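Local coordinates for protein colicin-B (Escherichia coli, PDB 1RH1) that kills Escherichia coli and closely related bacteria by forming a channel that depolarises the cytoplasmic membrane and dissipates cellular energy, at residues E97-A102 / V123-L128; R127-S132 / G246-T251; T260-N265 / E287-N292. All coordinates share one frame; numbering follows the deposited sequence.

Contact 1 of 3, residues E97-A102 / V123-L128; sequences EKVSAA and VSFARL
Val123 meets Ala102 in the first turn of helix 99-110, where strand 121-128 runs past the start of that helix. Val123 CB lies 3.6 Å from Ala102 O. Val123 CG1, set anti to the backbone N (chi1 -177°), comes within 4.1 Å of Ala102 CB, while Val105 and Leu106 of the same helix also touch Val123. At Ser124 the side chain turns away from the helix and gives its hydroxyl to a hydrogen bond with Gly252 O, leaving the carbonyl oxygen to face the helix, 3.8 Å from Ala102 CB.

Phe125 stands at the corner of the strand and makes the largest single contribution to the contact. Its CB packs on Ala102 CB at 3.9 Å. The ring itself accepts a CH-pi contact: Val99 CG2 sits over one face, 4.1 Å from the centroid of the Phe125 ring and only 14° off the ring normal, with Val99 and Phe125 lying side by side and pointing the same way. The carbonyl oxygen of Phe125 is met by the aliphatic part of Lys98, whose CG approaches to 3.2 Å before the bent chain leads its amine away. Phe125 and Ala126 together form a classic beta bulge opposite Met182 of strand 179-186, where the strand changes direction. Beyond it, residues 126-128 leave the helix behind and pair within their own sheet.

The helix start is also tied from its own side, by a weak capping bond of 3.5 Å from Ser100 N to Glu97 OE1. Here the helix start meets the strand through nonpolar carbons, a ring face and carbonyl oxygens, while Val123, Phe125 and Ala126 direct backbone hydrogen bonds to strand 179-186.

Contact 2 of 3, residues R127-S132 / G246-T251; sequences RLEPAS and GVISET
Arg127 lays its side chain alongside that of Ile248, both pointing the same way, so that NH2 comes to 3.3 Å from Ile248 CG1. The two residues form a hydrogen-bonded pair of an antiparallel beta ladder, in which strand 247-248 borders strand 121-128. Arg127 N gives its hydrogen to Ile248 O at 2.6 Å, and Ile248 N returns one to Arg127 O at 2.8 Å.

The long chain of Arg127 is extended as far as CD and then bends (chi3 58°), which places NE at the carboxylate of Glu250. There a salt bridge forms, NE to Glu250 OE1 being 3.1 Å, with a weak hydrogen bond from NE to OE2 beside it. OE1 lies at the edge of the guanidinium, near its plane, and the guanidinium and carboxylate planes are 28° apart. Glu250 thus meets an arginine side chain that lies on the same face of the sheet as Ile248. Glu129 also reaches Ile248: its extended chain crosses the isoleucine at about a right angle and brings OE1 to 3.2 Å from Ile248 CD1.

The next pair along, Leu128 and Val247, is non-hydrogen-bonded and projects to the other face of the sheet. Leu128 CD1 meets Val247 CG2 at 3.9 Å, and both residues also pack on Leu141, so this face is turned toward strand 139-146, with Leu128 buried and Val247 partly so. Past it the strand gives way to loop, yet one more backbone hydrogen bond follows at Gly246, whose positive phi suits a residue without a side chain. Its carbonyl oxygen receives a CA-H...O contact from Leu128 CA at 3.5 Å. The same oxygen accepts from Glu129 N at 3.1 Å, the donor standing 47° out of the carbonyl plane of Gly246.

Contact 3 of 3, residues T260-N265 / E287-N292; sequences TMSSNN and EILDSN
The carboxylate of Glu287 is turned steeply against two side-chain amides, its plane lying 77° from that of Asn264 and 65° from that of Asn265. Asn264 crosses Glu287 obliquely and presents its CB to the carboxylate, 3.6 Å from Glu287 OE2. Asn265 crosses at about a right angle nearer the backbone, its amide beside N and CB of Glu287. Glu287 CG is anti to the backbone N (chi1 -179°) and the chain is extended beyond it, so the carboxylate reaches Ser262, whose OG lies 3.4 Å from OE2.

All three partners belong to a type I beta turn, Ser262 to Asn265, which begins at the last residue of strand 260-262. That strand pairs in parallel with strand 20-22, part of the TonB box, the segment that TonB recognises during import of TonB-dependent colicins. The last residue of the box, Ser24, hydrogen-bonds Glu287 OE2 through its hydroxyl, so turn and glutamate both sit against it. A long, weak ion pair links OE1 to Arg140.

Leu289 adds an apolar flank on the way to helix 291-340: its CD1 stands 4.1 Å from Ser262 OG, and its side chain also touches Trp22 of the TonB box.

In the fold
The three contacts lie on the same side of the chain's centre, all within the N-terminal part of the molecule. Contacts 1 and 2 have centres about 11 Å apart and share Arg127 and Leu128: strand 121-128 faces a helix at one end and strand 247-248 at the other. Lys98 CD also reaches Thr251 OG1 at 3.1 Å. Contact 3 is centred about 13 Å from contact 2, joined to it by a probable hydrogen bond of 3.3 Å from Ala131 N to Leu289 O, and about 18 Å from contact 1. It adjoins the TonB box, just where helix 291-340 sets out toward the pore-forming domain.

Contact 1 of 3, residues E97-A102 / V123-L128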
loop_
_atom_site.group_PDB
_atom_site.type_symbol
_atom_site.label_atom_id
_atom_site.label_comp_id
_atom_site.label_asym_id
_atom_site.label_seq_id
_atom_site.Cartn_x
_atom_site.Cartn_y
_atom_site.Cartn_z
ATOM N N GLU A 97 19.815 22.184 -14.110
ATOM C CA GLU A 97 19.262 20.928 -13.655
ATOM C C GLU A 97 17.775 20.835 -13.924
ATOM O O GLU A 97 17.127 21.887 -14.012
ATOM C CB GLU A 97 19.567 20.781 -12.177
ATOM C CG GLU A 97 19.407 21.997 -11.274
ATOM C CD GLU A 97 17.983 22.274 -10.832
ATOM O OE1 GLU A 97 17.469 21.541 -9.984
ATOM O OE2 GLU A 97 17.411 23.239 -11.336
ATOM N N LYS A 98 17.200 19.625 -14.074
ATOM C CA LYS A 98 15.784 19.516 -14.418
ATOM C C LYS A 98 14.816 19.138 -13.291
ATOM O O LYS A 98 13.591 19.113 -13.502
ATOM C CB LYS A 98 15.693 18.531 -15.599
ATOM C CG LYS A 98 14.396 18.542 -16.446
ATOM C CD LYS A 98 14.022 19.905 -17.057
ATOM C CE LYS A 98 15.005 20.529 -18.068
ATOM N NZ LYS A 98 14.645 21.906 -18.392
ATOM N N VAL A 99 15.335 18.920 -12.063
ATOM C CA VAL A 99 14.497 18.498 -10.943
ATOM C C VAL A 99 13.594 19.595 -10.452
ATOM O O VAL A 99 12.433 19.352 -10.180
ATOM C CB VAL A 99 15.312 18.027 -9.758
ATOM C CG1 VAL A 99 14.380 17.331 -8.789
ATOM C CG2 VAL A 99 16.382 17.057 -10.202
ATOM N N SER A 100 14.093 20.815 -10.372
ATOM C CA SER A 100 13.333 21.948 -9.908
ATOM C C SER A 100 12.069 22.195 -10.724
ATOM O O SER A 100 11.062 22.621 -10.164
ATOM C CB SER A 100 14.280 23.120 -9.937
ATOM O OG SER A 100 13.710 24.347 -9.508
ATOM N N ALA A 101 12.092 21.884 -12.026
ATOM C CA ALA A 101 10.911 22.005 -12.876
ATOM C C ALA A 101 9.921 20.881 -12.600
ATOM O O ALA A 101 8.724 21.145 -12.487
ATOM C CB ALA A 101 11.283 21.932 -14.335
ATOM N N ALA A 102 10.375 19.622 -12.478
ATOM C CA ALA A 102 9.519 18.500 -12.138
ATOM C C ALA A 102 8.919 18.658 -10.748
ATOM O O ALA A 102 7.825 18.172 -10.476
ATOM C CB ALA A 102 10.311 17.219 -12.139
ATOM N N VAL A 123 6.513 12.959 -10.938
ATOM C CA VAL A 123 6.689 13.702 -12.161
ATOM C C VAL A 123 8.105 13.462 -12.721
ATOM O O VAL A 123 9.097 13.691 -12.042
ATOM C CB VAL A 123 6.452 15.210 -11.892
ATOM C CG1 VAL A 123 6.579 15.948 -13.223
ATOM C CG2 VAL A 123 5.042 15.510 -11.369
ATOM N N SER A 124 8.283 13.000 -13.962
ATOM C CA SER A 124 9.598 12.746 -14.550
ATOM C C SER A 124 10.493 13.954 -14.816
ATOM O O SER A 124 9.973 14.991 -15.209
ATOM C CB SER A 124 9.434 12.000 -15.877
ATOM O OG SER A 124 8.693 12.774 -16.813
ATOM N N PHE A 125 11.819 13.836 -14.630
ATOM C CA PHE A 125 12.733 14.896 -15.000
ATOM C C PHE A 125 13.781 14.480 -16.067
ATOM O O PHE A 125 14.439 15.306 -16.716
ATOM C CB PHE A 125 13.371 15.430 -13.700
ATOM C CG PHE A 125 14.246 14.536 -12.843
ATOM C CD1 PHE A 125 15.613 14.444 -13.105
ATOM C CD2 PHE A 125 13.690 13.802 -11.803
ATOM C CE1 PHE A 125 16.409 13.614 -12.334
ATOM C CE2 PHE A 125 14.496 12.976 -11.042
ATOM C CZ PHE A 125 15.850 12.883 -11.312
ATOM N N ALA A 126 13.919 13.167 -16.328
ATOM C CA ALA A 126 14.766 12.613 -17.389
ATOM C C ALA A 126 14.227 11.267 -17.810
ATOM O O ALA A 126 13.753 10.497 -16.975
ATOM C CB ALA A 126 16.172 12.344 -16.957
ATOM N N ARG A 127 14.298 11.044 -19.132
ATOM C CA ARG A 127 13.860 9.839 -19.850
ATOM C C ARG A 127 15.064 9.016 -20.266
ATOM O O ARG A 127 16.022 9.547 -20.815
ATOM C CB ARG A 127 13.088 10.212 -21.111
ATOM C CG ARG A 127 12.486 9.038 -21.885
ATOM C CD ARG A 127 11.676 9.483 -23.091
ATOM N NE ARG A 127 12.509 10.260 -23.996
ATOM C CZ ARG A 127 13.083 9.735 -25.089
ATOM N NH1 ARG A 127 12.904 8.455 -25.419
ATOM N NH2 ARG A 127 13.918 10.474 -25.826
ATOM N N LEU A 128 15.012 7.713 -20.014
ATOM C CA LEU A 128 16.102 6.801 -20.312
ATOM C C LEU A 128 16.002 5.812 -21.492
ATOM O O LEU A 128 15.104 4.963 -21.626
ATOM C CB LEU A 128 16.385 6.038 -19.028
ATOM C CG LEU A 128 17.351 6.590 -18.005
ATOM C CD1 LEU A 128 17.112 8.036 -17.635
ATOM C CD2 LEU A 128 17.196 5.711 -16.821
#

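Contact 2 of 3, residues R127-S132 / G246-T251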
loop_
_atom_site.group_PDB
_atom_site.type_symbol
_atom_site.label_atom_id
_atom_site.label_comp_id
_atom_site.label_asym_id
_atom_site.label_seq_id
_atom_site.Cartn_x
_atom_site.Cartn_y
_atom_site.Cartn_z
ATOM N N ARG A 127 14.298 11.044 -19.132
ATOM C CA ARG A 127 13.860 9.839 -19.850
ATOM C C ARG A 127 15.064 9.016 -20.266
ATOM O O ARG A 127 16.022 9.547 -20.815
ATOM C CB ARG A 127 13.088 10.212 -21.111
ATOM C CG ARG A 127 12.486 9.038 -21.885
ATOM C CD ARG A 127 11.676 9.483 -23.091
ATOM N NE ARG A 127 12.509 10.260 -23.996
ATOM C CZ ARG A 127 13.083 9.735 -25.089
ATOM N NH1 ARG A 127 12.904 8.455 -25.419
ATOM N NH2 ARG A 127 13.918 10.474 -25.826
ATOM N N LEU A 128 15.012 7.713 -20.014
ATOM C CA LEU A 128 16.102 6.801 -20.312
ATOM C C LEU A 128 16.002 5.812 -21.492
ATOM O O LEU A 128 15.104 4.963 -21.626
ATOM C CB LEU A 128 16.385 6.038 -19.028
ATOM C CG LEU A 128 17.351 6.590 -18.005
ATOM C CD1 LEU A 128 17.112 8.036 -17.635
ATOM C CD2 LEU A 128 17.196 5.711 -16.821
ATOM N N GLU A 129 17.005 5.931 -22.364
ATOM C CA GLU A 129 17.167 5.029 -23.491
ATOM C C GLU A 129 17.654 3.719 -22.919
ATOM O O GLU A 129 18.522 3.764 -22.040
ATOM C CB GLU A 129 18.206 5.513 -24.448
ATOM C CG GLU A 129 17.792 6.855 -24.998
ATOM C CD GLU A 129 18.777 7.486 -25.968
ATOM O OE1 GLU A 129 18.361 8.346 -26.749
ATOM O OE2 GLU A 129 19.958 7.133 -25.939
ATOM N N PRO A 130 17.136 2.551 -23.346
ATOM C CA PRO A 130 17.437 1.268 -22.730
ATOM C C PRO A 130 18.872 0.875 -22.943
ATOM O O PRO A 130 19.471 1.195 -23.963
ATOM C CB PRO A 130 16.467 0.321 -23.357
ATOM C CG PRO A 130 16.225 0.919 -24.719
ATOM C CD PRO A 130 16.189 2.401 -24.449
ATOM N N ALA A 131 19.447 0.208 -21.962
ATOM C CA ALA A 131 20.819 -0.241 -22.062
ATOM C C ALA A 131 20.944 -1.320 -23.122
ATOM O O ALA A 131 19.985 -2.050 -23.385
ATOM C CB ALA A 131 21.279 -0.825 -20.748
ATOM N N SER A 132 22.127 -1.405 -23.742
ATOM C CA SER A 132 22.381 -2.405 -24.757
ATOM C C SER A 132 22.497 -3.832 -24.230
ATOM O O SER A 132 22.400 -4.739 -25.046
ATOM C CB SER A 132 23.655 -2.074 -25.505
ATOM O OG SER A 132 24.831 -2.424 -24.780
ATOM N N GLY A 246 22.204 8.500 -23.227
ATOM C CA GLY A 246 21.128 7.611 -22.814
ATOM C C GLY A 246 20.214 8.167 -21.737
ATOM O O GLY A 246 19.429 7.400 -21.161
ATOM N N VAL A 247 20.377 9.482 -21.463
ATOM C CA VAL A 247 19.623 10.244 -20.464
ATOM C C VAL A 247 19.156 11.519 -21.140
ATOM O O VAL A 247 19.843 12.543 -21.224
ATOM C CB VAL A 247 20.487 10.626 -19.205
ATOM C CG1 VAL A 247 19.766 11.601 -18.277
ATOM C CG2 VAL A 247 20.706 9.394 -18.356
ATOM N N ILE A 248 17.929 11.399 -21.631
ATOM C CA ILE A 248 17.247 12.484 -22.303
ATOM C C ILE A 248 16.556 13.303 -21.200
ATOM O O ILE A 248 15.696 12.792 -20.476
ATOM C CB ILE A 248 16.198 11.895 -23.303
ATOM C CG1 ILE A 248 16.709 10.706 -24.120
ATOM C CG2 ILE A 248 15.791 13.050 -24.219
ATOM C CD1 ILE A 248 17.698 11.057 -25.217
ATOM N N SER A 249 16.909 14.580 -21.026
ATOM C CA SER A 249 16.269 15.410 -20.000
ATOM C C SER A 249 14.968 16.013 -20.473
ATOM O O SER A 249 14.963 16.941 -21.284
ATOM C CB SER A 249 17.184 16.558 -19.554
ATOM O OG SER A 249 17.682 16.274 -18.248
ATOM N N GLU A 250 13.851 15.471 -19.981
ATOM C CA GLU A 250 12.531 15.971 -20.383
ATOM C C GLU A 250 11.613 16.026 -19.179
ATOM O O GLU A 250 11.509 15.018 -18.480
ATOM C CB GLU A 250 11.829 15.069 -21.399
ATOM C CG GLU A 250 12.596 14.604 -22.639
ATOM C CD GLU A 250 11.884 13.491 -23.423
ATOM O OE1 GLU A 250 11.068 12.761 -22.837
ATOM O OE2 GLU A 250 12.144 13.354 -24.628
ATOM N N THR A 251 10.937 17.159 -18.930
ATOM C CA THR A 251 9.995 17.271 -17.815
ATOM C C THR A 251 8.684 16.585 -18.191
ATOM O O THR A 251 8.361 16.518 -19.378
ATOM C CB THR A 251 9.687 18.757 -17.457
ATOM O OG1 THR A 251 10.918 19.399 -17.181
ATOM C CG2 THR A 251 8.831 18.911 -16.218
#

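Contact 3 of 3, residues T260-N265 / E287-N292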
loop_
_atom_site.group_PDB
_atom_site.type_symbol
_atom_site.label_atom_id
_atom_site.label_comp_id
_atom_site.label_asym_id
_atom_site.label_seq_id
_atom_site.Cartn_x
_atom_site.Cartn_y
_atom_site.Cartn_z
ATOM N N THR A 260 6.801 -1.151 -8.428
ATOM C CA THR A 260 7.932 -2.033 -8.129
ATOM C C THR A 260 9.279 -1.329 -7.963
ATOM O O THR A 260 9.606 -0.458 -8.767
ATOM C CB THR A 260 8.142 -3.125 -9.217
ATOM O OG1 THR A 260 8.158 -2.411 -10.436
ATOM C CG2 THR A 260 7.091 -4.198 -9.311
ATOM N N MET A 261 10.079 -1.643 -6.934
ATOM C CA MET A 261 11.429 -1.107 -6.850
ATOM C C MET A 261 12.403 -2.177 -7.280
ATOM O O MET A 261 12.373 -3.284 -6.744
ATOM C CB MET A 261 11.808 -0.650 -5.427
ATOM C CG MET A 261 11.062 -1.210 -4.203
ATOM S SD MET A 261 11.399 -0.331 -2.640
ATOM C CE MET A 261 10.699 1.263 -3.030
ATOM N N SER A 262 13.227 -1.858 -8.296
ATOM C CA SER A 262 14.294 -2.716 -8.839
ATOM C C SER A 262 15.247 -3.078 -7.701
ATOM O O SER A 262 15.566 -2.199 -6.892
ATOM C CB SER A 262 15.028 -1.945 -9.950
ATOM O OG SER A 262 16.228 -2.533 -10.441
ATOM N N SER A 263 15.718 -4.329 -7.563
ATOM C CA SER A 263 16.505 -4.677 -6.381
ATOM C C SER A 263 17.851 -3.968 -6.271
ATOM O O SER A 263 18.397 -3.850 -5.174
ATOM C CB SER A 263 16.754 -6.183 -6.331
ATOM O OG SER A 263 17.822 -6.571 -7.188
ATOM N N ASN A 264 18.373 -3.481 -7.406
ATOM C CA ASN A 264 19.687 -2.858 -7.444
ATOM C C ASN A 264 19.733 -1.343 -7.411
ATOM O O ASN A 264 20.801 -0.742 -7.513
ATOM C CB ASN A 264 20.417 -3.379 -8.676
ATOM C CG ASN A 264 20.718 -4.881 -8.628
ATOM O OD1 ASN A 264 20.749 -5.524 -9.673
ATOM N ND2 ASN A 264 20.951 -5.516 -7.477
ATOM N N ASN A 265 18.565 -0.732 -7.204
ATOM C CA ASN A 265 18.375 0.708 -7.027
ATOM C C ASN A 265 18.243 1.159 -5.560
ATOM O O ASN A 265 17.553 0.534 -4.748
ATOM C CB ASN A 265 17.125 1.154 -7.795
ATOM C CG ASN A 265 17.228 1.117 -9.311
ATOM O OD1 ASN A 265 16.258 1.287 -10.054
ATOM N ND2 ASN A 265 18.432 0.883 -9.798
ATOM N N GLU A 287 19.827 1.868 -11.821
ATOM C CA GLU A 287 20.262 0.925 -12.833
ATOM C C GLU A 287 19.471 1.044 -14.145
ATOM O O GLU A 287 18.270 0.749 -14.184
ATOM C CB GLU A 287 20.108 -0.441 -12.235
ATOM C CG GLU A 287 20.530 -1.589 -13.118
ATOM C CD GLU A 287 20.268 -2.920 -12.448
ATOM O OE1 GLU A 287 21.211 -3.704 -12.336
ATOM O OE2 GLU A 287 19.130 -3.162 -12.034
ATOM N N ILE A 288 20.127 1.487 -15.233
ATOM C CA ILE A 288 19.555 1.627 -16.578
ATOM C C ILE A 288 19.199 0.198 -17.023
ATOM O O ILE A 288 20.103 -0.622 -17.194
ATOM C CB ILE A 288 20.574 2.237 -17.630
ATOM C CG1 ILE A 288 21.847 2.739 -16.966
ATOM C CG2 ILE A 288 19.956 3.406 -18.354
ATOM C CD1 ILE A 288 22.845 1.595 -16.561
ATOM N N LEU A 289 17.897 -0.158 -17.141
ATOM C CA LEU A 289 17.397 -1.476 -17.555
ATOM C C LEU A 289 17.407 -1.641 -19.076
ATOM O O LEU A 289 17.136 -0.705 -19.833
ATOM C CB LEU A 289 15.966 -1.653 -16.997
ATOM C CG LEU A 289 15.599 -2.496 -15.752
ATOM C CD1 LEU A 289 16.272 -2.051 -14.473
ATOM C CD2 LEU A 289 14.141 -2.280 -15.481
ATOM N N ASP A 290 17.738 -2.849 -19.547
ATOM C CA ASP A 290 17.802 -3.173 -20.978
ATOM C C ASP A 290 16.475 -3.611 -21.569
ATOM O O ASP A 290 15.573 -3.977 -20.825
ATOM C CB ASP A 290 18.853 -4.280 -21.246
ATOM C CG ASP A 290 18.772 -5.579 -20.448
ATOM O OD1 ASP A 290 18.581 -5.535 -19.225
ATOM O OD2 ASP A 290 18.939 -6.641 -21.058
ATOM N N SER A 291 16.328 -3.609 -22.895
ATOM C CA SER A 291 15.077 -3.927 -23.574
ATOM C C SER A 291 14.137 -5.053 -23.196
ATOM O O SER A 291 12.924 -4.926 -23.368
ATOM C CB SER A 291 15.370 -4.093 -25.025
ATOM O OG SER A 291 14.911 -2.889 -25.618
ATOM N N ASN A 292 14.669 -6.173 -22.724
ATOM C CA ASN A 292 13.797 -7.250 -22.308
ATOM C C ASN A 292 13.555 -7.234 -20.820
ATOM O O ASN A 292 12.594 -7.821 -20.323
ATOM C CB ASN A 292 14.383 -8.607 -22.773
ATOM C CG ASN A 292 14.064 -8.863 -24.269
ATOM O OD1 ASN A 292 14.904 -9.325 -25.060
ATOM N ND2 ASN A 292 12.830 -8.551 -24.713
#